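Local coordinates for uncharacterized ACR, COG1565 superfamily (Burkholderia thailandensis, PDB 4F3N), which is of unknown function but has a methyltransferase fold and may, like its family, use S-adenosylmethionine to methylate protein arginine side chains, at residues V222-R235 / L261-H275. Numbering follows the deposited sequence.
Sequences VRLVAKQARGWCER and LAGIDADEGYVTETH
Strands 223-228 and 271-274 run antiparallel, Arg223 facing Thr274 and Val225 facing Thr272 as hydrogen-bonded pairs, with Val225 N to Thr272 O at 2.8 Å. Past the start of strand 271-274, Lys227 still pairs: its N bonds to Tyr270 O and its O accepts Gly269 N (174°). Gly269 belongs to the type II turn 267-270, where its positive phi suits glycine. On one face of the sheet, beta-branched Val225 and Thr272 suit the strands, their CG2 methyls side by side at 3.5 Å, and Leu261 meets Val225 tip to tip. The indole of Trp232 is sandwiched: Leu261 CB sits 3.5 Å from the centroid of its five-membered ring, a CH-pi contact, while Lys227 CD covers the opposite face. Its CZ2 touches Ala266 CB at 3.5 Å, and water 2 joins NE1 to Ile264 O. Lys227 leaves its backbone with CG trans to N (chi1 -178°), and bends at chi2 and chi4 carry it over the ring to give Ala266 O a weak bond from NZ. Strand 271-274 belongs to an antiparallel sheet separate from the mixed seven-stranded sheet of the methyltransferase fold; its neighbour 223-228 forms a hairpin with 231-239. On the other face, Val271 CG2 lies over the guanidinium of Arg235, 3.5 Å from NH1, while Arg235 NE makes a salt bridge with Asp249. Leu224 CD2 packs beside Glu273 CG at 3.7 Å, and the buried carboxylate of Glu273 is bonded by Tyr306, Thr315 and Leu316.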
loop_
_atom_site.group_PDB
_atom_site.type_symbol
_atom_site.label_atom_id
_atom_site.label_comp_id
_atom_site.label_asym_id
_atom_site.label_seq_id
_atom_site.Cartn_x
_atom_site.Cartn_y
_atom_site.Cartn_z
ATOM N N VAL A 222 -5.439 10.086 -2.133
ATOM C CA VAL A 222 -5.558 10.311 -3.575
ATOM C C VAL A 222 -6.426 11.541 -3.824
ATOM O O VAL A 222 -7.228 11.918 -2.960
ATOM C CB VAL A 222 -6.161 9.109 -4.324
ATOM C CG1 VAL A 222 -5.253 7.874 -4.179
ATOM C CG2 VAL A 222 -7.611 8.777 -3.856
ATOM N N ARG A 223 -6.233 12.175 -4.981
ATOM C CA ARG A 223 -7.187 13.181 -5.434
ATOM C C ARG A 223 -8.104 12.493 -6.446
ATOM O O ARG A 223 -7.736 11.500 -7.061
ATOM C CB ARG A 223 -6.450 14.407 -5.981
ATOM C CG ARG A 223 -5.865 15.258 -4.862
ATOM C CD ARG A 223 -4.855 16.317 -5.322
ATOM N NE ARG A 223 -5.457 17.622 -5.508
ATOM C CZ ARG A 223 -5.232 18.703 -4.745
ATOM N NH1 ARG A 223 -4.391 18.675 -3.714
ATOM N NH2 ARG A 223 -5.845 19.843 -5.024
ATOM N N LEU A 224 -9.308 13.002 -6.600
ATOM C CA LEU A 224 -10.224 12.493 -7.585
ATOM C C LEU A 224 -10.362 13.489 -8.720
ATOM O O LEU A 224 -10.387 14.712 -8.526
ATOM C CB LEU A 224 -11.573 12.239 -6.939
ATOM C CG LEU A 224 -11.564 11.219 -5.779
ATOM C CD1 LEU A 224 -12.915 11.080 -5.081
ATOM C CD2 LEU A 224 -11.133 9.854 -6.299
ATOM N N VAL A 225 -10.468 12.961 -9.925
ATOM C CA VAL A 225 -10.592 13.821 -11.090
ATOM C C VAL A 225 -11.740 13.315 -11.937
ATOM O O VAL A 225 -11.981 12.100 -11.999
ATOM C CB VAL A 225 -9.282 13.875 -11.891
ATOM C CG1 VAL A 225 -8.175 14.514 -11.046
ATOM C CG2 VAL A 225 -8.837 12.483 -12.428
ATOM N N ALA A 226 -12.476 14.236 -12.554
ATOM C CA ALA A 226 -13.670 13.871 -13.304
ATOM C C ALA A 226 -13.630 14.544 -14.663
ATOM O O ALA A 226 -13.299 15.722 -14.767
ATOM C CB ALA A 226 -14.940 14.314 -12.557
ATOM N N LYS A 227 -14.029 13.804 -15.677
ATOM C CA LYS A 227 -14.046 14.315 -17.061
ATOM C C LYS A 227 -15.369 14.950 -17.362
ATOM O O LYS A 227 -16.385 14.257 -17.456
ATOM C CB LYS A 227 -13.805 13.183 -18.053
ATOM C CG LYS A 227 -13.763 13.667 -19.517
ATOM C CD LYS A 227 -12.503 14.446 -19.828
ATOM C CE LYS A 227 -12.459 14.959 -21.279
ATOM N NZ LYS A 227 -12.574 13.860 -22.264
ATOM N N GLN A 228 -15.360 16.273 -17.486
ATOM C CA GLN A 228 -16.511 17.071 -17.897
ATOM C C GLN A 228 -16.388 17.379 -19.386
ATOM O O GLN A 228 -15.284 17.230 -19.979
ATOM C CB GLN A 228 -16.562 18.400 -17.126
ATOM C CG GLN A 228 -16.990 18.276 -15.673
ATOM C CD GLN A 228 -17.157 19.619 -14.982
ATOM O OE1 GLN A 228 -16.559 20.630 -15.382
ATOM N NE2 GLN A 228 -17.980 19.642 -13.941
ATOM N N ALA A 229 -17.485 17.822 -19.992
ATOM C CA ALA A 229 -17.470 18.295 -21.371
ATOM C C ALA A 229 -16.354 19.312 -21.561
ATOM O O ALA A 229 -15.560 19.204 -22.504
ATOM C CB ALA A 229 -18.809 18.924 -21.713
ATOM N N ARG A 230 -16.297 20.284 -20.639
ATOM C CA ARG A 230 -15.320 21.374 -20.694
ATOM C C ARG A 230 -13.885 20.926 -20.463
ATOM O O ARG A 230 -12.969 21.746 -20.565
ATOM C CB ARG A 230 -15.671 22.457 -19.666
ATOM N N GLY A 231 -13.692 19.644 -20.129
ATOM C CA GLY A 231 -12.390 19.080 -19.844
ATOM C C GLY A 231 -12.352 18.506 -18.427
ATOM O O GLY A 231 -13.373 18.532 -17.696
ATOM N N TRP A 232 -11.172 18.014 -18.047
ATOM C CA TRP A 232 -10.968 17.449 -16.699
ATOM C C TRP A 232 -11.123 18.478 -15.636
ATOM O O TRP A 232 -10.792 19.635 -15.839
ATOM C CB TRP A 232 -9.605 16.834 -16.586
ATOM C CG TRP A 232 -9.466 15.571 -17.372
ATOM C CD1 TRP A 232 -8.932 15.415 -18.642
ATOM C CD2 TRP A 232 -9.881 14.235 -16.953
ATOM N NE1 TRP A 232 -8.962 14.092 -19.032
ATOM C CE2 TRP A 232 -9.538 13.331 -18.060
ATOM C CE3 TRP A 232 -10.500 13.712 -15.816
ATOM C CZ2 TRP A 232 -9.789 11.968 -17.991
ATOM C CZ3 TRP A 232 -10.741 12.341 -15.767
ATOM C CH2 TRP A 232 -10.402 11.494 -16.826
ATOM N N CYS A 233 -11.668 18.071 -14.497
ATOM C CA CYS A 233 -11.694 18.922 -13.327
ATOM C C CYS A 233 -11.461 18.093 -12.087
ATOM O O CYS A 233 -11.352 16.875 -12.165
ATOM C CB CYS A 233 -13.005 19.627 -13.211
ATOM S SG CYS A 233 -14.347 18.511 -12.924
ATOM N N GLU A 234 -11.399 18.766 -10.949
ATOM C CA GLU A 234 -11.155 18.059 -9.693
ATOM C C GLU A 234 -12.467 17.791 -8.978
ATOM O O GLU A 234 -13.305 18.687 -8.841
ATOM C CB GLU A 234 -10.191 18.841 -8.805
ATOM C CG GLU A 234 -9.860 18.064 -7.531
ATOM C CD GLU A 234 -8.558 18.425 -6.865
ATOM O OE1 GLU A 234 -7.963 19.497 -7.171
ATOM O OE2 GLU A 234 -8.123 17.596 -6.031
ATOM N N ARG A 235 -12.615 16.546 -8.505
ATOM C CA ARG A 235 -13.689 16.140 -7.673
ATOM C C ARG A 235 -13.234 16.216 -6.201
ATOM O O ARG A 235 -12.390 15.451 -5.769
ATOM C CB ARG A 235 -14.133 14.734 -8.038
ATOM C CG ARG A 235 -15.296 14.271 -7.167
ATOM C CD ARG A 235 -16.075 13.136 -7.770
ATOM N NE ARG A 235 -16.816 13.568 -8.949
ATOM C CZ ARG A 235 -17.719 12.861 -9.619
ATOM N NH1 ARG A 235 -18.058 11.622 -9.270
ATOM N NH2 ARG A 235 -18.288 13.415 -10.676
ATOM N N LEU A 261 -3.720 14.938 -17.572
ATOM C CA LEU A 261 -4.849 14.027 -17.764
ATOM C C LEU A 261 -5.244 13.818 -19.232
ATOM O O LEU A 261 -6.018 12.901 -19.547
ATOM C CB LEU A 261 -6.046 14.519 -16.946
ATOM C CG LEU A 261 -5.769 14.615 -15.443
ATOM C CD1 LEU A 261 -6.964 15.194 -14.726
ATOM C CD2 LEU A 261 -5.408 13.256 -14.859
ATOM N N ALA A 262 -4.702 14.652 -20.126
ATOM C CA ALA A 262 -5.065 14.626 -21.557
ATOM C C ALA A 262 -4.887 13.253 -22.194
ATOM O O ALA A 262 -5.665 12.882 -23.068
ATOM C CB ALA A 262 -4.259 15.667 -22.322
ATOM N N GLY A 263 -3.879 12.502 -21.750
ATOM C CA GLY A 263 -3.568 11.186 -22.301
ATOM C C GLY A 263 -4.604 10.098 -22.049
ATOM O O GLY A 263 -4.572 9.046 -22.702
ATOM N N ILE A 264 -5.535 10.341 -21.130
ATOM C CA ILE A 264 -6.511 9.333 -20.741
ATOM C C ILE A 264 -7.646 9.236 -21.761
ATOM O O ILE A 264 -8.278 10.232 -22.110
ATOM C CB ILE A 264 -7.068 9.611 -19.329
ATOM C CG1 ILE A 264 -5.915 9.732 -18.341
ATOM C CG2 ILE A 264 -8.044 8.517 -18.923
ATOM C CD1 ILE A 264 -6.339 9.973 -16.908
ATOM N N ASP A 265 -7.885 8.017 -22.239
ATOM C CA ASP A 265 -8.942 7.737 -23.211
ATOM C C ASP A 265 -10.260 7.676 -22.438
ATOM O O ASP A 265 -10.784 6.584 -22.160
ATOM C CB ASP A 265 -8.647 6.405 -23.925
ATOM C CG ASP A 265 -9.750 5.990 -24.888
ATOM O OD1 ASP A 265 -10.201 6.841 -25.683
ATOM O OD2 ASP A 265 -10.176 4.815 -24.832
ATOM N N ALA A 266 -10.768 8.848 -22.052
ATOM C CA ALA A 266 -11.940 8.921 -21.191
ATOM C C ALA A 266 -13.069 9.653 -21.881
ATOM O O ALA A 266 -12.884 10.758 -22.377
ATOM C CB ALA A 266 -11.602 9.628 -19.886
ATOM N N ASP A 267 -14.239 9.039 -21.856
ATOM C CA ASP A 267 -15.467 9.720 -22.212
ATOM C C ASP A 267 -15.950 10.591 -21.055
ATOM O O ASP A 267 -15.584 10.393 -19.890
ATOM C CB ASP A 267 -16.555 8.711 -22.561
ATOM C CG ASP A 267 -16.368 8.114 -23.930
ATOM O OD1 ASP A 267 -15.336 8.397 -24.579
ATOM O OD2 ASP A 267 -17.268 7.367 -24.361
ATOM N N GLU A 268 -16.774 11.568 -21.403
ATOM C CA GLU A 268 -17.421 12.423 -20.437
ATOM C C GLU A 268 -18.017 11.540 -19.357
ATOM O O GLU A 268 -18.592 10.515 -19.663
ATOM C CB GLU A 268 -18.542 13.218 -21.121
ATOM C CG GLU A 268 -19.006 14.450 -20.343
ATOM C CD GLU A 268 -20.005 14.125 -19.240
ATOM O OE1 GLU A 268 -20.726 13.111 -19.356
ATOM O OE2 GLU A 268 -20.064 14.885 -18.245
ATOM N N GLY A 269 -17.845 11.943 -18.104
ATOM C CA GLY A 269 -18.405 11.239 -16.939
ATOM C C GLY A 269 -17.439 10.350 -16.192
ATOM O O GLY A 269 -17.708 10.001 -15.056
ATOM N N TYR A 270 -16.335 9.995 -16.839
ATOM C CA TYR A 270 -15.234 9.231 -16.236
ATOM C C TYR A 270 -14.758 9.885 -14.959
ATOM O O TYR A 270 -14.560 11.098 -14.899
ATOM C CB TYR A 270 -14.091 9.171 -17.236
ATOM C CG TYR A 270 -13.113 8.057 -17.064
ATOM C CD1 TYR A 270 -13.154 6.953 -17.893
ATOM C CD2 TYR A 270 -12.108 8.119 -16.107
ATOM C CE1 TYR A 270 -12.229 5.940 -17.789
ATOM C CE2 TYR A 270 -11.187 7.089 -15.999
ATOM C CZ TYR A 270 -11.259 6.003 -16.840
ATOM O OH TYR A 270 -10.352 4.944 -16.739
ATOM N N VAL A 271 -14.557 9.063 -13.937
ATOM C CA VAL A 271 -14.091 9.545 -12.647
ATOM C C VAL A 271 -12.983 8.599 -12.223
ATOM O O VAL A 271 -13.121 7.402 -12.363
ATOM C CB VAL A 271 -15.217 9.620 -11.591
ATOM C CG1 VAL A 271 -14.660 10.151 -10.251
ATOM C CG2 VAL A 271 -16.313 10.569 -12.057
ATOM N N THR A 272 -11.853 9.144 -11.774
ATOM C CA THR A 272 -10.713 8.309 -11.426
ATOM C C THR A 272 -9.820 9.023 -10.416
ATOM O O THR A 272 -10.117 10.142 -9.962
ATOM C CB THR A 272 -9.939 7.874 -12.695
ATOM O OG1 THR A 272 -9.082 6.774 -12.365
ATOM C CG2 THR A 272 -9.136 9.087 -13.322
ATOM N N GLU A 273 -8.724 8.376 -10.052
ATOM C CA GLU A 273 -7.850 8.861 -8.987
ATOM C C GLU A 273 -6.524 9.241 -9.563
ATOM O O GLU A 273 -6.056 8.596 -10.514
ATOM C CB GLU A 273 -7.566 7.754 -7.963
ATOM C CG GLU A 273 -8.764 7.151 -7.296
ATOM C CD GLU A 273 -9.467 6.142 -8.176
ATOM O OE1 GLU A 273 -8.767 5.470 -8.974
ATOM O OE2 GLU A 273 -10.708 6.024 -8.086
ATOM N N THR A 274 -5.926 10.295 -8.996
ATOM C CA THR A 274 -4.512 10.550 -9.101
ATOM C C THR A 274 -3.798 10.263 -7.752
ATOM O O THR A 274 -4.411 10.296 -6.671
ATOM C CB THR A 274 -4.192 11.968 -9.614
ATOM O OG1 THR A 274 -4.616 12.938 -8.657
ATOM C CG2 THR A 274 -4.920 12.232 -10.951
ATOM N N HIS A 275 -2.501 9.974 -7.861
ATOM C CA HIS A 275 -1.681 9.421 -6.768
ATOM C C HIS A 275 -0.476 10.243 -6.421
ATOM O O HIS A 275 0.624 9.701 -6.227
ATOM C CB HIS A 275 -1.253 7.990 -7.112
ATOM C CG HIS A 275 -2.388 7.143 -7.584
ATOM N ND1 HIS A 275 -2.757 7.120 -8.864
ATOM C CD2 HIS A 275 -3.191 6.260 -6.920
ATOM C CE1 HIS A 275 -3.787 6.292 -9.003
ATOM N NE2 HIS A 275 -4.062 5.771 -7.810
HETATM O O HOH W 1 -19.963 17.796 -18.405
HETATM O O HOH W 2 -8.746 12.840 -21.678
#